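PDB 6EO5: PpBBE-like 1 D396N from Physcomitrella patens subsp. patens, which probably oxidises cellobiose with an FAD cofactor, as a bi-covalent flavoprotein of the berberine bridge enzyme-like group within the VAO family. Local coordinates for residues F384-S389 against A427-I432; I336-P341 against Y391-V396; K332-Y337 against Y431-M436. One frame throughout, in Å; residues are numbered along the deposited sequence.

Contact 1: F384-S389 against A427-I432; sequences FIHRNS and AYQNYI. With FAD (flavin-adenine dinucleotide), chain C.
Q429 CG lies between its backbone N and carbonyl carbon, and a bend at chi2 (-96°) turns CD aside, while H386 holds CG anti to its carbonyl carbon; with these torsions the two side chains meet tip to tip. H386 NE2 donates to Q429 OE1 over 2.9 Å, on a lone pair in the amide plane and close to the plane of the imidazole, although the N-H...O angle is a modest 141°. Ring and amide stand 80° apart. A427 O is 3.0 Å from H386 NE2, but the angle is too poor for a bond. On the other branch, Q429 NE2 donates to a water at 2.9 Å, which also accepts from I385 N; the same NE2 is hydrogen-bonded to G199 O. H386 is the centre of an inverse gamma turn in the loop before strand 391-398; its partners sit in the loop after helix 405-420, in a part of the berberine-like family region where Y428, N430 and Y431 line the FAD pocket. F384, with CG anti to its backbone N, brings CE2 to 3.6 Å from Y428 CE1, each atom near the plane of the other ring, an edge-to-edge meeting. H386 CD2 lies over one face of the F384 ring, toward its rim, and the Y337 ring stacks on H386. The far end of Y428 serves the cofactor: its OH donates to FAD O2 at 2.6 Å and is also hydrogen-bonded to G155 N. Y431 CE1 comes within 3.8 Å of FAD N1, and N430 ND2 stands 2.7 Å from the ribityl oxygen FAD O4'.

Contact 2: I336-P341 against Y391-V396; sequences IYVNGP and YSIQMV
I336 O takes the shortest hydrogen bond here, from I393 N at 2.8 Å with an N-H...O angle of 163°, and S392 CA brings a CA-H...O contact to the same oxygen at 3.4 Å. The return bond, I336 N to I393 O, is longer at 3.2 Å. One hydrogen-bonded pair further, V338 N donates to Y391 O at 3.0 Å, whereas the reverse bond from Y391 N to V338 O is weak. The short strand segments run antiparallel at 148°, joining strand 331-338, outermost in the seven-stranded antiparallel sheet, to its neighbour 391-398. I336, V338, Y391 and I393 share one face. There V338 CB sits over the Y391 ring, 4.0 Å from its centroid and 22° off the normal, a CH-pi contact; with CG between its backbone N and carbonyl carbon, the Y391 side chain lies alongside V338, pointing the same way, and its OH bonds Q243 OE1. I336 CG2 meets M395 CE at 3.6 Å, and W416 of helix 405-420 touches both residues. On the opposite face Y337 CE1 lies 3.6 Å from S392 CB in the non-hydrogen-bonded pair, while Y337 OH is hydrogen-bonded to Y368 OH. Backbone bonds thus fix the register, while apolar contacts of I336 and M395 pack their face against helix 405-420.

Contact 3: K332-Y337 against Y431-M436; sequences KAKSIY and YIDRDM
An Asx turn closed by D433, in the loop before helix 438-442, is tied to the edge strand 331-338 through a salt-bridge network of K332, K334, D433 and D435. The four residues D433 to M436 form a type I beta turn, closed by M436 N to D433 O, and the touching parts of loop and strand run 104° apart. The D433 carboxylate is gripped at both oxygens. OD1 receives K332 NZ at 2.7 Å and D435 N at 3.0 Å; each donor stands 53° out of the carboxylate plane, and they come from opposite faces. OD2 offers its syn lone pair to K334 NZ at 2.7 Å and takes a further hydrogen bond from a water at 2.6 Å, which in turn accepts from S335 N. CB of D433 points toward the strand, and chi1 of 179° sets CG anti to the backbone N. The K332 side chain crosses that of D433 at about a right angle, while K334, bent at chi3 and chi4, curls round OD2. Both ammonium groups also form long salt bridges to D435 OD2. K332 NZ also forms a salt bridge with E84, and K334 makes a cation-pi contact with W416 of helix 405-420. Two lysines around one buried carboxylate would be expected to keep D433 ionised. Nearer the flavin pocket, a water donates to Y431 O at 2.9 Å and lies at the same separation from S335 OG, which is also hydrogen-bonded to Y428 N. Beside that water bridge, S335 CB meets the edge of the Y431 ring, near its plane, 3.7 Å from Y431 CD2.

Strand 331-338 is the common element: contact 2 pairs it with strand 391-398, and contact 3 attaches the loop segment 431-436 to it. Contact 1 shares Y431 and I432, the first residues of segment 431-436, with contact 3. Along the chain the order is strand 331-338, loop segment 384-389, strand 391-398 and loop segment 427-436, so the segments of contacts 1 and 2 alternate. The centres of contacts 1 and 2 lie about 9 Å apart. Those of contacts 1 and 3 are about 10 Å apart, and those of contacts 2 and 3 about 11 Å. The edge of the seven-stranded sheet is thereby joined to the loop that supplies Y428, N430 and Y431 to the FAD pocket, linking sheet and cofactor site.

Contact 1: F384-S389 against A427-I432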
loop_
_atom_site.group_PDB
_atom_site.type_symbol
_atom_site.label_atom_id
_atom_site.label_comp_id
_atom_site.label_asym_id
_atom_site.label_seq_id
_atom_site.Cartn_x
_atom_site.Cartn_y
_atom_site.Cartn_z
ATOM N N PHE A 384 -8.180 9.722 3.659
ATOM C CA PHE A 384 -7.139 9.867 2.648
ATOM C C PHE A 384 -7.282 11.234 1.983
ATOM O O PHE A 384 -8.293 11.506 1.326
ATOM C CB PHE A 384 -7.216 8.742 1.612
ATOM C CG PHE A 384 -6.019 8.667 0.715
ATOM C CD1 PHE A 384 -5.954 9.433 -0.442
ATOM C CD2 PHE A 384 -4.940 7.850 1.042
ATOM C CE1 PHE A 384 -4.842 9.379 -1.271
ATOM C CE2 PHE A 384 -3.820 7.792 0.220
ATOM C CZ PHE A 384 -3.780 8.555 -0.948
ATOM N N ILE A 385 -6.264 12.079 2.139
ATOM C CA ILE A 385 -6.361 13.492 1.777
ATOM C C ILE A 385 -5.683 13.829 0.451
ATOM O O ILE A 385 -5.957 14.898 -0.115
ATOM C CB ILE A 385 -5.778 14.390 2.897
ATOM C CG1 ILE A 385 -4.259 14.188 3.027
ATOM C CG2 ILE A 385 -6.483 14.132 4.231
ATOM C CD1 ILE A 385 -3.566 15.237 3.906
ATOM N N HIS A 386 -4.818 12.959 -0.062
ATOM C CA HIS A 386 -3.952 13.301 -1.188
ATOM C C HIS A 386 -4.744 13.202 -2.486
ATOM O O HIS A 386 -4.622 12.258 -3.270
ATOM C CB HIS A 386 -2.729 12.397 -1.179
ATOM C CG HIS A 386 -2.183 12.173 0.193
ATOM N ND1 HIS A 386 -1.578 13.174 0.928
ATOM C CD2 HIS A 386 -2.194 11.075 0.987
ATOM C CE1 HIS A 386 -1.227 12.697 2.110
ATOM N NE2 HIS A 386 -1.585 11.423 2.169
ATOM N N ARG A 387 -5.570 14.220 -2.716
ATOM C CA ARG A 387 -6.524 14.218 -3.816
ATOM C C ARG A 387 -6.216 15.289 -4.856
ATOM O O ARG A 387 -7.080 15.588 -5.688
ATOM C CB ARG A 387 -7.940 14.410 -3.276
ATOM C CG ARG A 387 -8.309 13.446 -2.169
ATOM C CD ARG A 387 -8.518 12.068 -2.730
ATOM N NE ARG A 387 -9.121 11.173 -1.748
ATOM C CZ ARG A 387 -9.462 9.917 -2.019
ATOM N NH1 ARG A 387 -9.257 9.438 -3.242
ATOM N NH2 ARG A 387 -10.004 9.149 -1.078
ATOM N N ASN A 388 -5.010 15.885 -4.822
ATOM C CA ASN A 388 -4.711 17.016 -5.695
ATOM C C ASN A 388 -3.267 17.021 -6.201
ATOM O O ASN A 388 -2.747 18.086 -6.569
ATOM C CB ASN A 388 -5.006 18.338 -4.983
ATOM C CG ASN A 388 -5.306 19.464 -5.951
ATOM O OD1 ASN A 388 -6.057 19.291 -6.921
ATOM N ND2 ASN A 388 -4.715 20.622 -5.709
ATOM N N SER A 389 -2.618 15.867 -6.252
ATOM C CA SER A 389 -1.247 15.759 -6.721
ATOM C C SER A 389 -1.213 15.282 -8.165
ATOM O O SER A 389 -2.169 14.693 -8.676
ATOM C CB SER A 389 -0.462 14.775 -5.860
ATOM O OG SER A 389 -0.942 13.465 -6.147
ATOM N N ALA A 427 3.033 13.079 2.226
ATOM C CA ALA A 427 3.586 11.766 1.944
ATOM C C ALA A 427 2.458 10.741 1.937
ATOM O O ALA A 427 1.362 10.998 2.439
ATOM C CB ALA A 427 4.655 11.380 2.970
ATOM N N TYR A 428 2.756 9.563 1.372
ATOM C CA TYR A 428 1.789 8.483 1.184
ATOM C C TYR A 428 1.958 7.451 2.298
ATOM O O TYR A 428 3.026 6.838 2.426
ATOM C CB TYR A 428 1.974 7.844 -0.194
ATOM C CG TYR A 428 1.082 6.644 -0.488
ATOM C CD1 TYR A 428 -0.266 6.641 -0.136
ATOM C CD2 TYR A 428 1.593 5.527 -1.151
ATOM C CE1 TYR A 428 -1.069 5.550 -0.405
ATOM C CE2 TYR A 428 0.799 4.430 -1.433
ATOM C CZ TYR A 428 -0.532 4.445 -1.067
ATOM O OH TYR A 428 -1.317 3.350 -1.354
ATOM N N GLN A 429 0.894 7.246 3.086
ATOM C CA GLN A 429 1.009 6.489 4.329
ATOM C C GLN A 429 1.211 4.992 4.123
ATOM O O GLN A 429 1.585 4.303 5.085
ATOM C CB GLN A 429 -0.220 6.737 5.201
ATOM C CG GLN A 429 -1.552 6.653 4.472
ATOM C CD GLN A 429 -2.068 8.009 4.022
ATOM O OE1 GLN A 429 -1.335 8.806 3.410
ATOM N NE2 GLN A 429 -3.336 8.283 4.325
ATOM N N ASN A 430 0.973 4.457 2.916
ATOM C CA ASN A 430 1.365 3.072 2.685
ATOM C C ASN A 430 2.851 2.926 2.417
ATOM O O ASN A 430 3.352 1.800 2.439
ATOM C CB ASN A 430 0.587 2.448 1.531
ATOM C CG ASN A 430 -0.696 1.794 1.982
ATOM O OD1 ASN A 430 -1.718 1.893 1.301
ATOM N ND2 ASN A 430 -0.655 1.117 3.122
ATOM N N TYR A 431 3.558 4.023 2.163
ATOM C CA TYR A 431 5.023 4.017 2.194
ATOM C C TYR A 431 5.527 4.530 3.549
ATOM O O TYR A 431 6.394 5.397 3.640
ATOM C CB TYR A 431 5.578 4.838 1.032
ATOM C CG TYR A 431 5.112 4.355 -0.325
ATOM C CD1 TYR A 431 4.742 3.028 -0.526
ATOM C CD2 TYR A 431 5.044 5.224 -1.410
ATOM C CE1 TYR A 431 4.313 2.576 -1.763
ATOM C CE2 TYR A 431 4.614 4.779 -2.659
ATOM C CZ TYR A 431 4.245 3.450 -2.827
ATOM O OH TYR A 431 3.815 2.996 -4.064
ATOM N N ILE A 432 4.979 3.949 4.619
ATOM C CA ILE A 432 5.087 4.499 5.969
ATOM C C ILE A 432 6.541 4.803 6.365
ATOM O O ILE A 432 7.474 4.031 6.096
ATOM C CB ILE A 432 4.398 3.526 6.948
ATOM C CG1 ILE A 432 4.066 4.223 8.262
ATOM C CG2 ILE A 432 5.219 2.263 7.161
ATOM C CD1 ILE A 432 3.187 5.436 8.071
HETATM P PA FAD C . 1.059 -5.241 7.242
HETATM O O1A FAD C . 2.505 -5.016 7.654
HETATM O O2A FAD C . 0.547 -6.583 7.700
HETATM O O5B FAD C . 0.060 -4.061 7.707
HETATM C C5B FAD C . 0.442 -2.703 7.653
HETATM C C4B FAD C . -0.262 -1.898 8.740
HETATM O O4B FAD C . -1.655 -2.149 8.709
HETATM C C3B FAD C . 0.215 -2.276 10.131
HETATM O O3B FAD C . 0.130 -1.136 10.957
HETATM C C2B FAD C . -0.816 -3.280 10.575
HETATM O O2B FAD C . -0.903 -3.358 11.976
HETATM C C1B FAD C . -2.084 -2.738 9.926
HETATM N N9A FAD C . -3.046 -3.846 9.728
HETATM C C8A FAD C . -2.809 -5.037 9.085
HETATM N N7A FAD C . -3.928 -5.790 9.134
HETATM C C5A FAD C . -4.878 -5.102 9.803
HETATM C C6A FAD C . -6.182 -5.412 10.143
HETATM N N6A FAD C . -6.695 -6.584 9.785
HETATM N N1A FAD C . -6.940 -4.500 10.844
HETATM C C2A FAD C . -6.388 -3.295 11.215
HETATM N N3A FAD C . -5.086 -2.990 10.883
HETATM C C4A FAD C . -4.340 -3.883 10.188
HETATM N N1 FAD C . 1.426 0.124 -2.031
HETATM C C2 FAD C . 0.556 0.563 -3.035
HETATM O O2 FAD C . -0.335 1.414 -2.828
HETATM N N3 FAD C . 0.675 0.024 -4.305
HETATM C C4 FAD C . 1.639 -0.923 -4.580
HETATM O O4 FAD C . 1.713 -1.393 -5.711
HETATM C C4X FAD C . 2.504 -1.355 -3.587
HETATM N N5 FAD C . 3.434 -2.336 -3.859
HETATM C C5X FAD C . 4.066 -2.991 -2.820
HETATM C C6 FAD C . 4.896 -4.072 -3.100
HETATM C C7 FAD C . 5.470 -4.855 -2.085
HETATM C C7M FAD C . 6.352 -6.033 -2.432
HETATM C C8 FAD C . 5.280 -4.450 -0.747
HETATM C C8M FAD C . 5.963 -5.173 0.397
HETATM C C9 FAD C . 4.512 -3.298 -0.488
HETATM C C9A FAD C . 3.878 -2.565 -1.508
HETATM N N10 FAD C . 3.143 -1.394 -1.282
HETATM C C10 FAD C . 2.369 -0.859 -2.293
HETATM C "C1'" FAD C . 2.933 -0.853 0.093
HETATM C "C2'" FAD C . 1.696 -1.507 0.700
HETATM O "O2'" FAD C . 0.492 -0.950 0.226
HETATM C "C3'" FAD C . 1.753 -1.342 2.202
HETATM O "O3'" FAD C . 2.946 -1.962 2.617
HETATM C "C4'" FAD C . 0.523 -1.973 2.847
HETATM O "O4'" FAD C . 0.210 -1.253 4.023
HETATM C "C5'" FAD C . 0.762 -3.454 3.137
HETATM O "O5'" FAD C . -0.295 -4.063 3.849
HETATM P P FAD C . -0.018 -5.486 4.564
HETATM O O1P FAD C . -1.310 -6.019 5.138
HETATM O O2P FAD C . 0.672 -6.485 3.673
HETATM O O3P FAD C . 1.118 -5.113 5.641
HETATM O O HOH W 1 -4.602 10.896 4.289
#

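Contact 2: I336-P341 against Y391-V396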
loop_
_atom_site.group_PDB
_atom_site.type_symbol
_atom_site.label_atom_id
_atom_site.label_comp_id
_atom_site.label_asym_id
_atom_site.label_seq_id
_atom_site.Cartn_x
_atom_site.Cartn_y
_atom_site.Cartn_z
ATOM N N ILE A 336 6.878 11.189 -1.061
ATOM C CA ILE A 336 6.481 12.593 -1.140
ATOM C C ILE A 336 5.469 12.736 -2.263
ATOM O O ILE A 336 5.401 11.898 -3.161
ATOM C CB ILE A 336 7.711 13.506 -1.368
ATOM C CG1 ILE A 336 7.523 14.853 -0.664
ATOM C CG2 ILE A 336 8.008 13.658 -2.846
ATOM C CD1 ILE A 336 8.768 15.676 -0.637
ATOM N N TYR A 337 4.672 13.806 -2.216
ATOM C CA TYR A 337 3.724 14.125 -3.281
ATOM C C TYR A 337 4.155 15.387 -4.024
ATOM O O TYR A 337 4.648 16.345 -3.416
ATOM C CB TYR A 337 2.303 14.309 -2.733
ATOM C CG TYR A 337 1.551 13.015 -2.537
ATOM C CD1 TYR A 337 1.013 12.314 -3.635
ATOM C CD2 TYR A 337 1.377 12.481 -1.260
ATOM C CE1 TYR A 337 0.319 11.100 -3.450
ATOM C CE2 TYR A 337 0.699 11.280 -1.064
ATOM C CZ TYR A 337 0.174 10.596 -2.154
ATOM O OH TYR A 337 -0.491 9.414 -1.924
ATOM N N VAL A 338 3.964 15.377 -5.340
ATOM C CA VAL A 338 4.276 16.498 -6.220
ATOM C C VAL A 338 2.986 16.940 -6.892
ATOM O O VAL A 338 2.225 16.103 -7.394
ATOM C CB VAL A 338 5.325 16.121 -7.280
ATOM C CG1 VAL A 338 5.659 17.323 -8.134
ATOM C CG2 VAL A 338 6.579 15.555 -6.619
ATOM N N ASN A 339 2.736 18.244 -6.892
ATOM C CA ASN A 339 1.538 18.812 -7.495
ATOM C C ASN A 339 1.806 19.215 -8.941
ATOM O O ASN A 339 2.953 19.432 -9.347
ATOM C CB ASN A 339 1.060 20.028 -6.712
ATOM C CG ASN A 339 0.481 19.668 -5.370
ATOM O OD1 ASN A 339 0.094 18.527 -5.119
ATOM N ND2 ASN A 339 0.411 20.653 -4.491
ATOM N N GLY A 340 0.727 19.309 -9.721
ATOM C CA GLY A 340 0.823 19.831 -11.074
ATOM C C GLY A 340 1.448 21.219 -11.060
ATOM O O GLY A 340 1.203 21.999 -10.145
ATOM N N PRO A 341 2.265 21.544 -12.070
ATOM C CA PRO A 341 2.588 20.721 -13.235
ATOM C C PRO A 341 3.814 19.863 -13.015
ATOM O O PRO A 341 4.351 19.326 -13.983
ATOM C CB PRO A 341 2.857 21.763 -14.316
ATOM C CG PRO A 341 3.494 22.892 -13.557
ATOM C CD PRO A 341 2.880 22.881 -12.164
ATOM N N TYR A 391 1.645 13.271 -9.053
ATOM C CA TYR A 391 2.182 11.940 -8.803
ATOM C C TYR A 391 2.816 11.888 -7.416
ATOM O O TYR A 391 3.116 12.919 -6.807
ATOM C CB TYR A 391 3.190 11.538 -9.890
ATOM C CG TYR A 391 4.372 12.470 -10.035
ATOM C CD1 TYR A 391 5.492 12.341 -9.208
ATOM C CD2 TYR A 391 4.387 13.459 -11.013
ATOM C CE1 TYR A 391 6.571 13.177 -9.342
ATOM C CE2 TYR A 391 5.472 14.303 -11.159
ATOM C CZ TYR A 391 6.560 14.161 -10.318
ATOM O OH TYR A 391 7.651 15.000 -10.443
ATOM N N SER A 392 3.005 10.663 -6.922
ATOM C CA SER A 392 3.755 10.385 -5.706
ATOM C C SER A 392 5.144 9.883 -6.076
ATOM O O SER A 392 5.347 9.345 -7.165
ATOM C CB SER A 392 3.050 9.325 -4.866
ATOM O OG SER A 392 2.924 8.109 -5.607
ATOM N N ILE A 393 6.106 10.048 -5.169
ATOM C CA ILE A 393 7.447 9.494 -5.360
ATOM C C ILE A 393 7.702 8.462 -4.268
ATOM O O ILE A 393 7.665 8.791 -3.074
ATOM C CB ILE A 393 8.548 10.571 -5.337
ATOM C CG1 ILE A 393 8.267 11.709 -6.317
ATOM C CG2 ILE A 393 9.890 9.937 -5.674
ATOM C CD1 ILE A 393 9.380 12.748 -6.341
ATOM N N GLN A 394 7.992 7.230 -4.666
ATOM C CA GLN A 394 8.459 6.213 -3.732
ATOM C C GLN A 394 9.984 6.145 -3.802
ATOM O O GLN A 394 10.549 5.936 -4.885
ATOM C CB GLN A 394 7.835 4.851 -4.027
ATOM C CG GLN A 394 8.037 3.862 -2.890
ATOM C CD GLN A 394 7.766 2.424 -3.284
ATOM O OE1 GLN A 394 8.078 1.494 -2.537
ATOM N NE2 GLN A 394 7.194 2.234 -4.462
ATOM N N MET A 395 10.642 6.322 -2.654
ATOM C CA MET A 395 12.100 6.394 -2.556
ATOM C C MET A 395 12.599 5.277 -1.647
ATOM O O MET A 395 12.361 5.316 -0.436
ATOM C CB MET A 395 12.534 7.752 -2.007
ATOM C CG MET A 395 11.714 8.903 -2.520
ATOM S SD MET A 395 11.898 10.348 -1.474
ATOM C CE MET A 395 10.873 11.550 -2.293
ATOM N N VAL A 396 13.315 4.306 -2.213
ATOM C CA VAL A 396 13.774 3.122 -1.488
ATOM C C VAL A 396 15.293 3.029 -1.602
ATOM O O VAL A 396 15.838 3.123 -2.707
ATOM C CB VAL A 396 13.122 1.834 -2.034
ATOM C CG1 VAL A 396 13.561 0.623 -1.218
ATOM C CG2 VAL A 396 11.604 1.951 -2.059
#

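Contact 3: K332-Y337 against Y431-M436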
loop_
_atom_site.group_PDB
_atom_site.type_symbol
_atom_site.label_atom_id
_atom_site.label_comp_id
_atom_site.label_asym_id
_atom_site.label_seq_id
_atom_site.Cartn_x
_atom_site.Cartn_y
_atom_site.Cartn_z
ATOM N N LYS A 332 15.447 1.368 3.884
ATOM C CA LYS A 332 14.710 2.528 4.360
ATOM C C LYS A 332 13.962 3.130 3.175
ATOM O O LYS A 332 14.538 3.300 2.095
ATOM C CB LYS A 332 15.648 3.551 4.996
ATOM C CG LYS A 332 14.992 4.875 5.344
ATOM C CD LYS A 332 13.977 4.725 6.458
ATOM C CE LYS A 332 13.305 6.052 6.720
ATOM N NZ LYS A 332 12.167 5.910 7.653
ATOM N N ALA A 333 12.676 3.422 3.367
ATOM C CA ALA A 333 11.841 4.017 2.331
ATOM C C ALA A 333 11.264 5.350 2.807
ATOM O O ALA A 333 10.956 5.528 3.991
ATOM C CB ALA A 333 10.709 3.065 1.922
ATOM N N LYS A 334 11.138 6.297 1.875
ATOM C CA LYS A 334 10.457 7.565 2.117
ATOM C C LYS A 334 9.557 7.864 0.922
ATOM O O LYS A 334 9.686 7.248 -0.139
ATOM C CB LYS A 334 11.461 8.705 2.348
ATOM C CG LYS A 334 12.501 8.385 3.416
ATOM C CD LYS A 334 13.515 9.497 3.643
ATOM C CE LYS A 334 12.901 10.732 4.269
ATOM N NZ LYS A 334 12.423 10.506 5.666
ATOM N N SER A 335 8.626 8.802 1.084
ATOM C CA SER A 335 7.775 9.183 -0.044
ATOM C C SER A 335 7.443 10.671 0.034
ATOM O O SER A 335 7.689 11.340 1.054
ATOM C CB SER A 335 6.490 8.342 -0.099
ATOM O OG SER A 335 5.518 8.807 0.827
ATOM N N ILE A 336 6.878 11.189 -1.061
ATOM C CA ILE A 336 6.481 12.593 -1.140
ATOM C C ILE A 336 5.469 12.736 -2.263
ATOM O O ILE A 336 5.401 11.898 -3.161
ATOM C CB ILE A 336 7.711 13.506 -1.368
ATOM C CG1 ILE A 336 7.523 14.853 -0.664
ATOM C CG2 ILE A 336 8.008 13.658 -2.846
ATOM C CD1 ILE A 336 8.768 15.676 -0.637
ATOM N N TYR A 337 4.672 13.806 -2.216
ATOM C CA TYR A 337 3.724 14.125 -3.281
ATOM C C TYR A 337 4.155 15.387 -4.024
ATOM O O TYR A 337 4.648 16.345 -3.416
ATOM C CB TYR A 337 2.303 14.309 -2.733
ATOM C CG TYR A 337 1.551 13.015 -2.537
ATOM C CD1 TYR A 337 1.013 12.314 -3.635
ATOM C CD2 TYR A 337 1.377 12.481 -1.260
ATOM C CE1 TYR A 337 0.319 11.100 -3.450
ATOM C CE2 TYR A 337 0.699 11.280 -1.064
ATOM C CZ TYR A 337 0.174 10.596 -2.154
ATOM O OH TYR A 337 -0.491 9.414 -1.924
ATOM N N TYR A 431 3.558 4.023 2.163
ATOM C CA TYR A 431 5.023 4.017 2.194
ATOM C C TYR A 431 5.527 4.530 3.549
ATOM O O TYR A 431 6.394 5.397 3.640
ATOM C CB TYR A 431 5.578 4.838 1.032
ATOM C CG TYR A 431 5.112 4.355 -0.325
ATOM C CD1 TYR A 431 4.742 3.028 -0.526
ATOM C CD2 TYR A 431 5.044 5.224 -1.410
ATOM C CE1 TYR A 431 4.313 2.576 -1.763
ATOM C CE2 TYR A 431 4.614 4.779 -2.659
ATOM C CZ TYR A 431 4.245 3.450 -2.827
ATOM O OH TYR A 431 3.815 2.996 -4.064
ATOM N N ILE A 432 4.979 3.949 4.619
ATOM C CA ILE A 432 5.087 4.499 5.969
ATOM C C ILE A 432 6.541 4.803 6.365
ATOM O O ILE A 432 7.474 4.031 6.096
ATOM C CB ILE A 432 4.398 3.526 6.948
ATOM C CG1 ILE A 432 4.066 4.223 8.262
ATOM C CG2 ILE A 432 5.219 2.263 7.161
ATOM C CD1 ILE A 432 3.187 5.436 8.071
ATOM N N ASP A 433 6.731 5.958 7.007
ATOM C CA ASP A 433 8.055 6.535 7.261
ATOM C C ASP A 433 8.040 7.151 8.653
ATOM O O ASP A 433 7.325 8.131 8.889
ATOM C CB ASP A 433 8.387 7.588 6.198
ATOM C CG ASP A 433 9.752 8.265 6.401
ATOM O OD1 ASP A 433 10.477 8.010 7.407
ATOM O OD2 ASP A 433 10.089 9.084 5.521
ATOM N N ARG A 434 8.835 6.586 9.568
ATOM C CA ARG A 434 8.789 7.006 10.966
ATOM C C ARG A 434 9.256 8.446 11.175
ATOM O O ARG A 434 8.953 9.038 12.218
ATOM C CB ARG A 434 9.627 6.054 11.818
ATOM C CG ARG A 434 9.415 6.199 13.304
ATOM C CD ARG A 434 10.133 5.088 14.044
ATOM N NE ARG A 434 9.969 5.157 15.492
ATOM C CZ ARG A 434 10.137 4.110 16.289
ATOM N NH1 ARG A 434 10.460 2.939 15.764
ATOM N NH2 ARG A 434 9.984 4.227 17.603
ATOM N N ASP A 435 9.975 9.024 10.213
ATOM C CA ASP A 435 10.441 10.404 10.291
ATOM C C ASP A 435 9.460 11.412 9.713
ATOM O O ASP A 435 9.778 12.610 9.701
ATOM C CB ASP A 435 11.766 10.570 9.547
ATOM C CG ASP A 435 12.825 9.613 10.013
ATOM O OD1 ASP A 435 12.920 9.375 11.237
ATOM O OD2 ASP A 435 13.564 9.105 9.134
ATOM N N MET A 436 8.306 10.967 9.176
ATOM C CA MET A 436 7.311 11.928 8.718
ATOM C C MET A 436 6.429 12.342 9.892
ATOM O O MET A 436 5.997 11.483 10.668
ATOM C CB MET A 436 6.444 11.344 7.605
ATOM C CG MET A 436 7.145 11.088 6.274
ATOM S SD MET A 436 7.975 12.552 5.639
ATOM C CE MET A 436 6.644 13.675 5.326
HETATM O O HOH W 2 10.245 4.085 5.991
HETATM O O HOH W 3 8.468 9.829 3.594
HETATM O O HOH W 4 6.182 8.298 3.613
#